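Local coordinates for flavin reductase domain protein (Arthrobacter sp., PDB 2QCK) that probably binds FMN and uses NAD(P)H to reduce free flavin, at residues L78-Q83 / D146-L151. Sequence-based numbering, arbitrary orientation.
Sequences LGLDNQ and DGTPLL
The flat groups here are amides. Above one face of the Leu-78 carbonyl plane sits the N-H of Leu-150, 3.1 Å from N to Leu-78 O and 42° out of that plane. A lone pair of Asn-82 OD1, in the carboxamide plane, takes the N-H of Gly-79, and ND2 is hydrogen-bonded to Asp-113 O. In this split-barrel fold, probably FMN-binding, the backbones form one isolated antiparallel bridge, with Gly-79 and Pro-149 as its non-hydrogen-bonded pair. It ties the turn between strand 72-77 and helix 83-88 to the loop entering strand 151-153. The second bond, Leu-80 N to Thr-148 O at 3.0 Å, arrives nearly along the C=O axis and is bent at hydrogen (136°).

Leu-150, its CG anti to the backbone N (chi1 -171°), sends its side chain against the turn. Its CD2 packs 3.9 Å from Gln-83 CA and touches Leu-78, which lies alongside pointing the same way, while CD1 meets Leu-80 CD2 at 4.0 Å. Ala-86 of helix 83-88 touches both Leu-78 and Leu-150. Leu-80 crosses Thr-148 obliquely, CG 3.8 Å from Thr-148 CB, and Leu-163 of the second subunit packs on Leu-80 and Leu-150. An alanine at Leu-80 would lack CG and both methyls, and would probably loosen the packing on Thr-148 and Leu-150. Pro-149 O, buried with no polar partner in the model, has Leu-80 CD2 against it at 3.3 Å.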
ATOM      1  N   LEU A  78      -8.133  -4.264   9.708  1.00 36.71           N
ATOM      2  CA  LEU A  78      -9.546  -4.599   9.681  1.00 35.67           C
ATOM      3  C   LEU A  78      -9.745  -6.006   9.156  1.00 37.16           C
ATOM      4  O   LEU A  78      -9.025  -6.469   8.272  1.00 35.17           O
ATOM      5  CB  LEU A  78     -10.292  -3.590   8.776  1.00 33.34           C
ATOM      6  CG  LEU A  78     -10.267  -2.132   9.230  1.00 38.17           C
ATOM      7  CD1 LEU A  78     -11.307  -1.305   8.485  1.00 33.80           C
ATOM      8  CD2 LEU A  78     -10.503  -1.996  10.733  1.00 34.55           C
ATOM      9  N   GLY A  79     -10.717  -6.705   9.724  1.00 38.03           N
ATOM     10  CA  GLY A  79     -11.208  -7.924   9.107  1.00 35.78           C
ATOM     11  C   GLY A  79     -12.571  -7.748   8.474  1.00 36.43           C
ATOM     12  O   GLY A  79     -13.154  -6.678   8.491  1.00 33.21           O
ATOM     13  N   LEU A  80     -13.112  -8.835   7.954  1.00 39.17           N
ATOM     14  CA  LEU A  80     -14.416  -8.800   7.314  1.00 38.01           C
ATOM     15  C   LEU A  80     -15.523  -8.341   8.232  1.00 38.54           C
ATOM     16  O   LEU A  80     -16.450  -7.690   7.781  1.00 38.68           O
ATOM     17  CB  LEU A  80     -14.775 -10.176   6.782  1.00 39.15           C
ATOM     18  CG  LEU A  80     -13.816 -10.785   5.792  1.00 38.93           C
ATOM     19  CD1 LEU A  80     -14.527 -11.909   5.056  1.00 42.08           C
ATOM     20  CD2 LEU A  80     -13.297  -9.764   4.810  1.00 40.57           C
ATOM     21  N   ASP A  81     -15.429  -8.650   9.523  1.00 38.16           N
ATOM     22  CA  ASP A  81     -16.442  -8.191  10.466  1.00 36.43           C
ATOM     23  C   ASP A  81     -16.331  -6.691  10.720  1.00 38.10           C
ATOM     24  O   ASP A  81     -17.169  -6.116  11.394  1.00 35.93           O
ATOM     25  CB  ASP A  81     -16.336  -8.948  11.790  1.00 39.26           C
ATOM     26  CG  ASP A  81     -16.825 -10.384  11.680  1.00 43.05           C
ATOM     27  N   ASN A  82     -15.304  -6.041  10.189  1.00 36.99           N
ATOM     28  CA  ASN A  82     -15.137  -4.605  10.385  1.00 35.30           C
ATOM     29  C   ASN A  82     -15.571  -3.789   9.140  1.00 34.05           C
ATOM     30  O   ASN A  82     -15.211  -2.625   9.043  1.00 36.47           O
ATOM     31  CB  ASN A  82     -13.686  -4.260  10.703  1.00 32.49           C
ATOM     32  CG  ASN A  82     -13.137  -4.956  11.923  1.00 36.99           C
ATOM     33  OD1 ASN A  82     -12.048  -5.508  11.879  1.00 31.47           O
ATOM     34  ND2 ASN A  82     -13.852  -4.894  13.022  1.00 31.84           N
ATOM     35  N   GLN A  83     -16.362  -4.365   8.225  1.00 35.45           N
ATOM     36  CA  GLN A  83     -16.687  -3.625   7.020  0.50 35.39           C
ATOM     37  C   GLN A  83     -17.513  -2.386   7.343  1.00 37.86           C
ATOM     38  O   GLN A  83     -17.305  -1.356   6.731  1.00 39.77           O
ATOM     39  CB  GLN A  83     -17.384  -4.492   5.988  0.50 35.35           C
ATOM     40  CG  GLN A  83     -17.622  -3.755   4.699  0.50 28.75           C
ATOM     41  CD  GLN A  83     -18.787  -2.783   4.798  0.50 34.42           C
ATOM     42  OE1 GLN A  83     -19.707  -2.977   5.586  0.50 28.77           O
ATOM     43  NE2 GLN A  83     -18.747  -1.736   3.993  0.50 29.71           N
ATOM     44  N   ASP A 146      -7.957 -12.634  15.396  1.00 53.04           N
ATOM     45  CA  ASP A 146      -7.589 -13.109  14.063  1.00 52.02           C
ATOM     46  C   ASP A 146      -8.900 -13.359  13.297  1.00 49.37           C
ATOM     47  O   ASP A 146      -9.955 -13.566  13.902  1.00 49.89           O
ATOM     48  CB  ASP A 146      -6.745 -14.389  14.164  1.00 53.26           C
ATOM     49  CG  ASP A 146      -5.655 -14.499  13.082  1.00 59.16           C
ATOM     50  OD1 ASP A 146      -5.615 -13.716  12.099  1.00 57.45           O
ATOM     51  OD2 ASP A 146      -4.800 -15.404  13.238  1.00 63.39           O
ATOM     52  N   GLY A 147      -8.827 -13.279  11.970  1.00 47.54           N
ATOM     53  CA  GLY A 147      -9.985 -13.344  11.082  1.00 43.52           C
ATOM     54  C   GLY A 147      -9.466 -13.250   9.658  1.00 42.17           C
ATOM     55  O   GLY A 147      -8.295 -13.483   9.404  1.00 44.60           O
ATOM     56  N   THR A 148     -10.321 -12.885   8.725  1.00 40.59           N
ATOM     57  CA  THR A 148      -9.944 -12.709   7.329  1.00 38.95           C
ATOM     58  C   THR A 148      -9.793 -11.206   7.060  1.00 38.68           C
ATOM     59  O   THR A 148     -10.680 -10.413   7.399  1.00 37.34           O
ATOM     60  CB  THR A 148     -11.043 -13.349   6.452  1.00 40.41           C
ATOM     61  OG1 THR A 148     -11.071 -14.756   6.723  1.00 40.95           O
ATOM     62  CG2 THR A 148     -10.846 -13.107   4.961  1.00 36.33           C
ATOM     63  N   PRO A 149      -8.667 -10.798   6.480  1.00 38.71           N
ATOM     64  CA  PRO A 149      -8.475  -9.372   6.179  1.00 38.36           C
ATOM     65  C   PRO A 149      -9.515  -8.778   5.251  1.00 38.18           C
ATOM     66  O   PRO A 149     -10.032  -9.455   4.381  1.00 40.38           O
ATOM     67  CB  PRO A 149      -7.115  -9.322   5.491  1.00 36.83           C
ATOM     68  CG  PRO A 149      -6.432 -10.584   5.845  1.00 41.20           C
ATOM     69  CD  PRO A 149      -7.484 -11.608   6.122  1.00 38.51           C
ATOM     70  N   LEU A 150      -9.815  -7.507   5.459  1.00 37.29           N
ATOM     71  CA  LEU A 150     -10.681  -6.747   4.558  1.00 29.98           C
ATOM     72  C   LEU A 150      -9.847  -6.109   3.448  1.00 34.05           C
ATOM     73  O   LEU A 150      -8.788  -5.480   3.700  1.00 34.18           O
ATOM     74  CB  LEU A 150     -11.434  -5.670   5.352  1.00 31.66           C
ATOM     75  CG  LEU A 150     -12.566  -4.852   4.711  1.00 31.60           C
ATOM     76  CD1 LEU A 150     -13.689  -5.778   4.288  1.00 26.85           C
ATOM     77  CD2 LEU A 150     -13.044  -3.791   5.702  1.00 26.72           C
ATOM     78  N   LEU A 151     -10.354  -6.263   2.225  1.00 36.10           N
ATOM     79  CA  LEU A 151      -9.749  -5.690   1.039  1.00 37.68           C
ATOM     80  C   LEU A 151     -10.701  -4.712   0.408  1.00 34.79           C
ATOM     81  O   LEU A 151     -11.909  -4.731   0.677  1.00 35.45           O
ATOM     82  CB  LEU A 151      -9.444  -6.780   0.038  1.00 40.13           C
ATOM     83  CG  LEU A 151      -8.947  -8.105   0.617  1.00 38.93           C
ATOM     84  CD1 LEU A 151      -9.044  -9.164  -0.476  1.00 52.58           C
ATOM     85  CD2 LEU A 151      -7.569  -7.934   1.106  1.00 39.85           C
TER